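Local atomic coordinates of 2-aminomuconic 6-semialdehyde dehydrogenase (Pseudomonas sp., PDB entry 7BZV), a protein that catalyses the NAD+-dependent oxidation of 2-aminomuconic 6-semialdehyde to 2-aminomuconate, a step of the meta-cleavage pathway that breaks down 2-aminophenol. Residues Arg78-Phe83 / Ile101-Gly106; Leu158-Lys163 / Thr187-Val192; Glu343-Glu348 / Thr374-Leu379. All coordinates share one frame; numbering follows the deposited sequence.

Contact 1: Arg78-Phe83 / Ile101-Gly106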
loop_
_atom_site.group_PDB
_atom_site.type_symbol
_atom_site.label_atom_id
_atom_site.label_comp_id
_atom_site.label_asym_id
_atom_site.label_seq_id
_atom_site.Cartn_x
_atom_site.Cartn_y
_atom_site.Cartn_z
ATOM N N ARG B 78 -26.813 -21.653 -0.474
ATOM C CA ARG B 78 -28.036 -22.350 -0.848
ATOM C C ARG B 78 -28.132 -23.704 -0.168
ATOM O O ARG B 78 -29.232 -24.162 0.144
ATOM C CB ARG B 78 -28.100 -22.532 -2.360
ATOM C CG ARG B 78 -29.443 -23.058 -2.864
ATOM C CD ARG B 78 -29.381 -23.457 -4.324
ATOM N NE ARG B 78 -28.635 -24.697 -4.596
ATOM C CZ ARG B 78 -29.098 -25.926 -4.363
ATOM N NH1 ARG B 78 -30.303 -26.101 -3.830
ATOM N NH2 ARG B 78 -28.345 -26.980 -4.656
ATOM N N ARG B 79 -26.993 -24.367 0.059
ATOM C CA ARG B 79 -26.973 -25.688 0.668
ATOM C C ARG B 79 -26.517 -25.650 2.113
ATOM O O ARG B 79 -25.975 -26.634 2.627
ATOM C CB ARG B 79 -26.094 -26.622 -0.151
ATOM C CG ARG B 79 -26.561 -26.797 -1.577
ATOM C CD ARG B 79 -25.879 -27.970 -2.195
ATOM N NE ARG B 79 -26.066 -29.167 -1.388
ATOM C CZ ARG B 79 -25.343 -30.268 -1.512
ATOM N NH1 ARG B 79 -24.377 -30.330 -2.412
ATOM N NH2 ARG B 79 -25.590 -31.306 -0.733
ATOM N N GLN B 80 -26.770 -24.544 2.802
ATOM C CA GLN B 80 -26.138 -24.360 4.099
ATOM C C GLN B 80 -26.689 -25.292 5.169
ATOM O O GLN B 80 -25.969 -25.608 6.124
ATOM C CB GLN B 80 -26.264 -22.909 4.557
ATOM C CG GLN B 80 -27.565 -22.479 5.204
ATOM C CD GLN B 80 -27.546 -20.976 5.511
ATOM O OE1 GLN B 80 -26.476 -20.371 5.637
ATOM N NE2 GLN B 80 -28.721 -20.375 5.632
ATOM N N GLN B 81 -27.945 -25.734 5.060
ATOM C CA GLN B 81 -28.434 -26.720 6.025
ATOM C C GLN B 81 -27.709 -28.056 5.843
ATOM O O GLN B 81 -27.386 -28.748 6.822
ATOM C CB GLN B 81 -29.950 -26.876 5.885
ATOM C CG GLN B 81 -30.599 -27.718 6.990
ATOM C CD GLN B 81 -30.571 -27.005 8.329
ATOM O OE1 GLN B 81 -31.029 -25.871 8.449
ATOM N NE2 GLN B 81 -30.015 -27.658 9.337
ATOM N N ASP B 82 -27.426 -28.423 4.594
ATOM C CA ASP B 82 -26.638 -29.621 4.325
ATOM C C ASP B 82 -25.275 -29.544 5.000
ATOM O O ASP B 82 -24.836 -30.499 5.660
ATOM C CB ASP B 82 -26.468 -29.807 2.815
ATOM C CG ASP B 82 -27.777 -30.102 2.098
ATOM O OD1 ASP B 82 -28.793 -30.327 2.777
ATOM O OD2 ASP B 82 -27.773 -30.122 0.847
ATOM N N PHE B 83 -24.576 -28.420 4.817
ATOM C CA PHE B 83 -23.266 -28.258 5.435
ATOM C C PHE B 83 -23.388 -28.307 6.944
ATOM O O PHE B 83 -22.606 -28.979 7.631
ATOM C CB PHE B 83 -22.623 -26.931 4.980
ATOM C CG PHE B 83 -21.965 -27.030 3.642
ATOM C CD1 PHE B 83 -20.643 -27.402 3.533
ATOM C CD2 PHE B 83 -22.671 -26.770 2.491
ATOM C CE1 PHE B 83 -20.050 -27.543 2.282
ATOM C CE2 PHE B 83 -22.085 -26.889 1.249
ATOM C CZ PHE B 83 -20.772 -27.264 1.138
ATOM N N ILE B 101 -20.690 -19.804 13.635
ATOM C CA ILE B 101 -19.261 -19.712 13.364
ATOM C C ILE B 101 -18.899 -20.560 12.156
ATOM O O ILE B 101 -18.482 -20.031 11.110
ATOM C CB ILE B 101 -18.455 -20.114 14.611
ATOM C CG1 ILE B 101 -18.684 -19.052 15.696
ATOM C CG2 ILE B 101 -16.977 -20.305 14.265
ATOM C CD1 ILE B 101 -17.952 -19.283 16.948
ATOM N N ASP B 102 -19.028 -21.883 12.282
ATOM C CA ASP B 102 -18.420 -22.755 11.277
ATOM C C ASP B 102 -18.969 -22.492 9.881
ATOM O O ASP B 102 -18.203 -22.302 8.924
ATOM C CB ASP B 102 -18.601 -24.210 11.671
ATOM C CG ASP B 102 -17.966 -24.492 13.008
ATOM O OD1 ASP B 102 -18.594 -24.175 14.039
ATOM O OD2 ASP B 102 -16.810 -24.952 13.022
ATOM N N ILE B 103 -20.281 -22.526 9.722
ATOM C CA ILE B 103 -20.815 -22.501 8.367
ATOM C C ILE B 103 -20.729 -21.066 7.848
ATOM O O ILE B 103 -20.291 -20.865 6.707
ATOM C CB ILE B 103 -22.244 -23.055 8.308
ATOM C CG1 ILE B 103 -22.256 -24.581 8.140
ATOM C CG2 ILE B 103 -22.982 -22.476 7.122
ATOM C CD1 ILE B 103 -21.337 -25.358 9.048
ATOM N N PRO B 104 -21.138 -20.044 8.619
ATOM C CA PRO B 104 -21.049 -18.672 8.080
ATOM C C PRO B 104 -19.625 -18.214 7.780
ATOM O O PRO B 104 -19.402 -17.635 6.716
ATOM C CB PRO B 104 -21.693 -17.809 9.176
ATOM C CG PRO B 104 -22.705 -18.796 9.851
ATOM C CD PRO B 104 -21.910 -20.085 9.876
ATOM N N ARG B 105 -18.660 -18.446 8.678
ATOM C CA ARG B 105 -17.270 -18.120 8.367
ATOM C C ARG B 105 -16.733 -18.979 7.229
ATOM O O ARG B 105 -15.948 -18.506 6.398
ATOM C CB ARG B 105 -16.399 -18.279 9.606
ATOM C CG ARG B 105 -16.759 -17.248 10.728
ATOM C CD ARG B 105 -15.696 -17.197 11.872
ATOM N NE ARG B 105 -16.151 -16.417 13.033
ATOM C CZ ARG B 105 -15.399 -16.116 14.098
ATOM N NH1 ARG B 105 -14.129 -16.503 14.170
ATOM N NH2 ARG B 105 -15.910 -15.406 15.093
ATOM N N GLY B 106 -17.148 -20.231 7.147
ATOM C CA GLY B 106 -16.693 -21.049 6.030
ATOM C C GLY B 106 -17.114 -20.483 4.688
ATOM O O GLY B 106 -16.357 -20.531 3.709
#
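Asp82 OD2 is gripped by two nitrogens of Arg79. Arg79 NE lies 3.0 Å from Asp82 OD2, on the oxygen's anti lone pair. The contact packs two successive helices, 80-91 and 95-119, probably part of the cofactor-binding domain, as in other aldehyde dehydrogenases. Arg79 NH2 lies 2.9 Å from Asp82 OD2, met on the anti side but 33° out of the carboxylate plane. The oxygen sits almost exactly in the guanidinium plane. This side-on salt bridge marks the start of helix 80-91, where Arg79 takes the N-cap position. Ile103 carries the second helix's side. Ile103 CG1 stands beside its own backbone N (chi1 -87°) and reaches Phe83 CB at 4.0 Å. The Phe83 ring itself leads off toward Leu188 and Val192 of helix 184-196. The other branch of Ile103, CG2, touches Gln80 CB at 4.2 Å. An alanine at Ile103 is likely to open a gap beside Gln80 and Phe83, since both branches would be gone. The contact extends to the Phe83 backbone, where Ile103 CD1 lies 4.1 Å from Phe83 O.

Contact 2: Leu158-Lys163 / Thr187-Val192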
loop_
_atom_site.group_PDB
_atom_site.type_symbol
_atom_site.label_atom_id
_atom_site.label_comp_id
_atom_site.label_asym_id
_atom_site.label_seq_id
_atom_site.Cartn_x
_atom_site.Cartn_y
_atom_site.Cartn_z
ATOM N N LEU B 158 -14.456 -24.478 8.131
ATOM C CA LEU B 158 -13.888 -23.135 8.236
ATOM C C LEU B 158 -12.402 -23.111 7.847
ATOM O O LEU B 158 -11.981 -22.300 7.011
ATOM C CB LEU B 158 -14.098 -22.634 9.654
ATOM C CG LEU B 158 -13.742 -21.178 9.989
ATOM C CD1 LEU B 158 -14.372 -20.868 11.368
ATOM C CD2 LEU B 158 -12.309 -20.978 10.053
ATOM N N LEU B 159 -11.595 -23.993 8.437
ATOM C CA LEU B 159 -10.159 -24.030 8.126
ATOM C C LEU B 159 -9.876 -24.625 6.752
ATOM O O LEU B 159 -8.882 -24.259 6.112
ATOM C CB LEU B 159 -9.395 -24.812 9.195
ATOM C CG LEU B 159 -9.292 -24.025 10.516
ATOM C CD1 LEU B 159 -8.629 -24.850 11.630
ATOM C CD2 LEU B 159 -8.571 -22.691 10.316
ATOM N N LEU B 160 -10.718 -25.539 6.273
ATOM C CA LEU B 160 -10.608 -25.964 4.883
ATOM C C LEU B 160 -10.777 -24.790 3.929
ATOM O O LEU B 160 -9.917 -24.564 3.061
ATOM C CB LEU B 160 -11.633 -27.058 4.590
ATOM C CG LEU B 160 -11.730 -27.523 3.136
ATOM C CD1 LEU B 160 -10.374 -28.039 2.656
ATOM C CD2 LEU B 160 -12.812 -28.606 2.950
ATOM N N THR B 161 -11.892 -24.047 4.028
ATOM C CA THR B 161 -12.081 -22.977 3.061
ATOM C C THR B 161 -11.096 -21.820 3.284
ATOM O O THR B 161 -10.842 -21.052 2.353
ATOM C CB THR B 161 -13.528 -22.454 3.058
ATOM O OG1 THR B 161 -13.837 -21.847 4.316
ATOM C CG2 THR B 161 -14.509 -23.595 2.770
ATOM N N TRP B 162 -10.561 -21.664 4.492
ATOM C CA TRP B 162 -9.531 -20.653 4.736
ATOM C C TRP B 162 -8.297 -20.862 3.858
ATOM O O TRP B 162 -7.619 -19.890 3.504
ATOM C CB TRP B 162 -9.159 -20.713 6.210
ATOM C CG TRP B 162 -8.011 -19.932 6.685
ATOM C CD1 TRP B 162 -6.857 -20.426 7.239
ATOM C CD2 TRP B 162 -7.879 -18.520 6.668
ATOM N NE1 TRP B 162 -6.016 -19.383 7.569
ATOM C CE2 TRP B 162 -6.619 -18.205 7.229
ATOM C CE3 TRP B 162 -8.700 -17.479 6.232
ATOM C CZ2 TRP B 162 -6.166 -16.872 7.377
ATOM C CZ3 TRP B 162 -8.235 -16.166 6.348
ATOM C CH2 TRP B 162 -6.998 -15.880 6.929
ATOM N N LYS B 163 -7.991 -22.113 3.510
ATOM C CA LYS B 163 -6.899 -22.459 2.593
ATOM C C LYS B 163 -7.381 -22.544 1.150
ATOM O O LYS B 163 -6.722 -22.014 0.254
ATOM C CB LYS B 163 -6.259 -23.804 2.981
ATOM C CG LYS B 163 -5.858 -23.948 4.454
ATOM C CD LYS B 163 -5.089 -22.724 4.963
ATOM C CE LYS B 163 -4.599 -22.883 6.420
ATOM N NZ LYS B 163 -3.818 -24.129 6.689
ATOM N N THR B 187 -16.492 -33.242 1.605
ATOM C CA THR B 187 -17.165 -33.909 0.498
ATOM C C THR B 187 -18.295 -33.049 -0.063
ATOM O O THR B 187 -18.476 -32.988 -1.282
ATOM C CB THR B 187 -17.679 -35.280 0.958
ATOM O OG1 THR B 187 -16.584 -35.989 1.554
ATOM C CG2 THR B 187 -18.236 -36.070 -0.218
ATOM N N LEU B 188 -19.060 -32.365 0.797
ATOM C CA LEU B 188 -20.081 -31.452 0.278
ATOM C C LEU B 188 -19.443 -30.302 -0.500
ATOM O O LEU B 188 -19.981 -29.841 -1.519
ATOM C CB LEU B 188 -20.930 -30.901 1.412
ATOM C CG LEU B 188 -21.762 -31.952 2.163
ATOM C CD1 LEU B 188 -22.551 -31.334 3.299
ATOM C CD2 LEU B 188 -22.702 -32.685 1.219
ATOM N N LEU B 189 -18.273 -29.853 -0.072
ATOM C CA LEU B 189 -17.618 -28.796 -0.831
ATOM C C LEU B 189 -17.292 -29.268 -2.246
ATOM O O LEU B 189 -17.508 -28.538 -3.221
ATOM C CB LEU B 189 -16.377 -28.316 -0.099
ATOM C CG LEU B 189 -15.711 -27.076 -0.755
ATOM C CD1 LEU B 189 -16.633 -25.882 -0.806
ATOM C CD2 LEU B 189 -14.405 -26.689 0.002
ATOM N N ALA B 190 -16.814 -30.503 -2.386
ATOM C CA ALA B 190 -16.590 -31.045 -3.725
ATOM C C ALA B 190 -17.882 -31.092 -4.538
ATOM O O ALA B 190 -17.880 -30.782 -5.739
ATOM C CB ALA B 190 -15.959 -32.434 -3.630
ATOM N N GLU B 191 -18.994 -31.481 -3.910
ATOM C CA GLU B 191 -20.269 -31.446 -4.623
ATOM C C GLU B 191 -20.561 -30.037 -5.117
ATOM O O GLU B 191 -21.020 -29.847 -6.248
ATOM C CB GLU B 191 -21.400 -31.955 -3.724
ATOM C CG GLU B 191 -21.244 -33.430 -3.332
ATOM C CD GLU B 191 -22.433 -33.980 -2.527
ATOM O OE1 GLU B 191 -23.440 -33.266 -2.342
ATOM O OE2 GLU B 191 -22.362 -35.142 -2.084
ATOM N N VAL B 192 -20.263 -29.034 -4.300
ATOM C CA VAL B 192 -20.499 -27.653 -4.707
ATOM C C VAL B 192 -19.614 -27.281 -5.888
ATOM O O VAL B 192 -20.072 -26.656 -6.859
ATOM C CB VAL B 192 -20.276 -26.707 -3.516
ATOM C CG1 VAL B 192 -20.220 -25.241 -3.998
ATOM C CG2 VAL B 192 -21.353 -26.892 -2.507
#
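Leu189 is the residue through which 187-192 meets 158-163, where it touches Leu160 and Thr161. Two helices of the Rossmann-like part of the chain pack here. Helix 156-169 links strand 134-150 to strand 173-177, and helix 184-196 links strand 173-177 to strand 203-205. The three strands are parallel neighbours, so the helices belong to successive beta-alpha-beta units.

Along the second segment, Thr187 comes first and points away from the other helix. Its OG1 is hydrogen-bonded to Pro183 O and His207 NE2. Leu188 is turned elsewhere, to Arg79 and Phe83.

Leu189 points at the partner helix. Its CG is anti to the backbone N (chi1 -173°), which carries the two methyls outward. Leu160 has almost the same shape, with chi1 175°. The two leucines therefore reach for each other tip to tip, and CD2 of Leu160 lies 3.9 Å from CD2 of Leu189. The same Leu189 methyl meets Thr161 from an oblique direction, with CG2 of Thr161 at 4.2 Å from CD2 of Leu189. Thr161 divides its tasks. Its methyl serves this packing, while its OG1 is hydrogen-bonded to Asn109 ND2 of helix 95-119.

Ala190 follows, on the side of Trp13 and Phe203. Glu191 also lies against Trp13. Val192 closes the segment and packs on Phe83.

The contact thus rests on three methyl groups and buries only 99 Å² between the segments. No hydrogen bond crosses it. It depends on fit and on exclusion of water, and polar directionality plays no part between the two helices.

Contact 3: Glu343-Glu348 / Thr374-Leu379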
loop_
_atom_site.group_PDB
_atom_site.type_symbol
_atom_site.label_atom_id
_atom_site.label_comp_id
_atom_site.label_asym_id
_atom_site.label_seq_id
_atom_site.Cartn_x
_atom_site.Cartn_y
_atom_site.Cartn_z
ATOM N N GLU B 343 -6.166 -36.260 34.750
ATOM C CA GLU B 343 -5.530 -37.100 35.763
ATOM C C GLU B 343 -4.134 -36.583 36.100
ATOM O O GLU B 343 -3.759 -36.513 37.275
ATOM C CB GLU B 343 -5.476 -38.553 35.280
ATOM C CG GLU B 343 -4.885 -39.555 36.279
ATOM C CD GLU B 343 -5.634 -39.598 37.604
ATOM O OE1 GLU B 343 -6.877 -39.510 37.596
ATOM O OE2 GLU B 343 -4.982 -39.731 38.662
ATOM N N LEU B 344 -3.357 -36.195 35.083
ATOM C CA LEU B 344 -2.068 -35.562 35.348
ATOM C C LEU B 344 -2.244 -34.358 36.267
ATOM O O LEU B 344 -1.450 -34.151 37.188
ATOM C CB LEU B 344 -1.397 -35.150 34.046
ATOM C CG LEU B 344 0.009 -34.555 34.182
ATOM C CD1 LEU B 344 0.941 -35.571 34.876
ATOM C CD2 LEU B 344 0.559 -34.178 32.825
ATOM N N ALA B 345 -3.297 -33.562 36.044
ATOM C CA ALA B 345 -3.546 -32.410 36.908
ATOM C C ALA B 345 -3.733 -32.852 38.353
ATOM O O ALA B 345 -3.149 -32.279 39.283
ATOM C CB ALA B 345 -4.783 -31.636 36.442
ATOM N N ARG B 346 -4.574 -33.854 38.561
ATOM C CA ARG B 346 -4.743 -34.407 39.898
ATOM C C ARG B 346 -3.400 -34.781 40.507
ATOM O O ARG B 346 -3.056 -34.349 41.612
ATOM C CB ARG B 346 -5.646 -35.628 39.821
ATOM C CG ARG B 346 -6.857 -35.558 40.693
ATOM C CD ARG B 346 -7.829 -36.634 40.279
ATOM N NE ARG B 346 -8.910 -36.108 39.453
ATOM C CZ ARG B 346 -9.806 -35.219 39.877
ATOM N NH1 ARG B 346 -9.744 -34.739 41.119
ATOM N NH2 ARG B 346 -10.764 -34.809 39.057
ATOM N N GLN B 347 -2.620 -35.575 39.777
ATOM C CA GLN B 347 -1.330 -36.029 40.283
ATOM C C GLN B 347 -0.401 -34.865 40.582
ATOM O O GLN B 347 0.367 -34.913 41.549
ATOM C CB GLN B 347 -0.671 -36.956 39.272
ATOM C CG GLN B 347 -1.500 -38.127 38.880
ATOM C CD GLN B 347 -0.716 -39.102 38.053
ATOM O OE1 GLN B 347 -0.968 -39.258 36.860
ATOM N NE2 GLN B 347 0.263 -39.755 38.674
ATOM N N GLU B 348 -0.426 -33.820 39.740
ATOM C CA GLU B 348 0.439 -32.671 39.978
ATOM C C GLU B 348 -0.029 -31.835 41.172
ATOM O O GLU B 348 0.673 -30.886 41.546
ATOM C CB GLU B 348 0.559 -31.833 38.691
ATOM C CG GLU B 348 1.687 -32.349 37.784
ATOM C CD GLU B 348 1.881 -31.571 36.496
ATOM O OE1 GLU B 348 0.890 -31.082 35.922
ATOM O OE2 GLU B 348 3.044 -31.457 36.046
ATOM N N THR B 374 -13.880 -27.521 32.643
ATOM C CA THR B 374 -13.032 -27.755 33.806
ATOM C C THR B 374 -12.138 -26.544 34.036
ATOM O O THR B 374 -11.632 -25.927 33.089
ATOM C CB THR B 374 -12.226 -29.050 33.609
ATOM O OG1 THR B 374 -13.143 -30.146 33.465
ATOM C CG2 THR B 374 -11.280 -29.362 34.769
ATOM N N VAL B 375 -11.944 -26.204 35.303
ATOM C CA VAL B 375 -11.007 -25.151 35.677
ATOM C C VAL B 375 -10.151 -25.680 36.813
ATOM O O VAL B 375 -10.692 -26.155 37.817
ATOM C CB VAL B 375 -11.722 -23.859 36.114
ATOM C CG1 VAL B 375 -10.717 -22.936 36.731
ATOM C CG2 VAL B 375 -12.405 -23.215 34.954
ATOM N N ILE B 376 -8.827 -25.550 36.693
ATOM C CA ILE B 376 -7.931 -25.929 37.775
ATOM C C ILE B 376 -7.146 -24.719 38.256
ATOM O O ILE B 376 -7.060 -23.688 37.581
ATOM C CB ILE B 376 -6.960 -27.069 37.383
ATOM C CG1 ILE B 376 -6.175 -26.690 36.118
ATOM C CG2 ILE B 376 -7.717 -28.374 37.161
ATOM C CD1 ILE B 376 -5.047 -27.671 35.741
ATOM N N ALA B 377 -6.553 -24.870 39.441
ATOM C CA ALA B 377 -5.800 -23.814 40.098
ATOM C C ALA B 377 -4.772 -24.444 41.027
ATOM O O ALA B 377 -4.804 -25.644 41.309
ATOM C CB ALA B 377 -6.731 -22.881 40.878
ATOM N N GLY B 378 -3.877 -23.616 41.525
ATOM C CA GLY B 378 -2.958 -24.031 42.558
ATOM C C GLY B 378 -1.584 -24.444 42.078
ATOM O O GLY B 378 -0.730 -24.755 42.913
ATOM N N LEU B 379 -1.334 -24.486 40.780
ATOM C CA LEU B 379 -0.068 -25.039 40.324
ATOM C C LEU B 379 0.914 -23.935 39.943
ATOM O O LEU B 379 0.555 -22.767 39.750
ATOM C CB LEU B 379 -0.284 -25.986 39.145
ATOM C CG LEU B 379 -1.245 -27.141 39.424
ATOM C CD1 LEU B 379 -1.409 -28.016 38.190
ATOM C CD2 LEU B 379 -0.777 -27.977 40.639
#
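Ala345 of the helix and Ile376 of the strand point at each other. The CB of Ala345 meets the CD1 methyl of Ile376 at 4.0 Å. Ile376 holds CG1 between its backbone N and carbonyl carbon (chi1 55°), and the chain beyond is extended with chi2 at 172°. This stretches the CD1 end out to the small alanine.

One helical turn further on, Glu348 and Leu379 form the second pair. Leu379 also points at the helix. The CD2 methyl of Leu379 comes 3.4 Å from the backbone O of Glu348. Leu379 CD1 is 4.3 Å from Glu348 CB. The polar end of Glu348 is engaged elsewhere. OE2 is bonded to Arg384 N and OE1 to Val385 N, so two backbone N-H groups of helix 384-387 hold the carboxylate.

The contact places helix 332-348 against strand 374-377, which lies next to the outermost strand 351-354 in the seven-stranded sheet. In relatives this sheet belongs to the catalytic domain. Strand 351-354 runs antiparallel to 374-377 and strand 394-400 runs parallel to it. Phe352 touches both Ala345 and Ile376, and Val385 of helix 384-387 packs on Ile376 and Leu379.

How the contacts relate
Contacts 1 and 2 are neighbours, with centres 10 Å apart. Two polar links join them. Gly106 O lies 2.9 Å from Thr161 OG1, a probable hydrogen bond, and Arg79 NH1 lies 3.1 Å from Glu191 OE1, a salt bridge. Phe83 CE1 packs 3.6 Å from Leu188 CB. Together they tie four helices of one region. Contact 3 stands apart, its centre 37 Å from that of contact 1 and 38 Å from that of contact 2, across the chain's centre from contact 2. Its nearest atoms are about 18 Å from those of contact 1 and 22 Å from those of contact 2. A bound di(hydroxyethyl)ether, neither substrate nor cofactor, lies well away, about 13 Å from the Thr161 side chain.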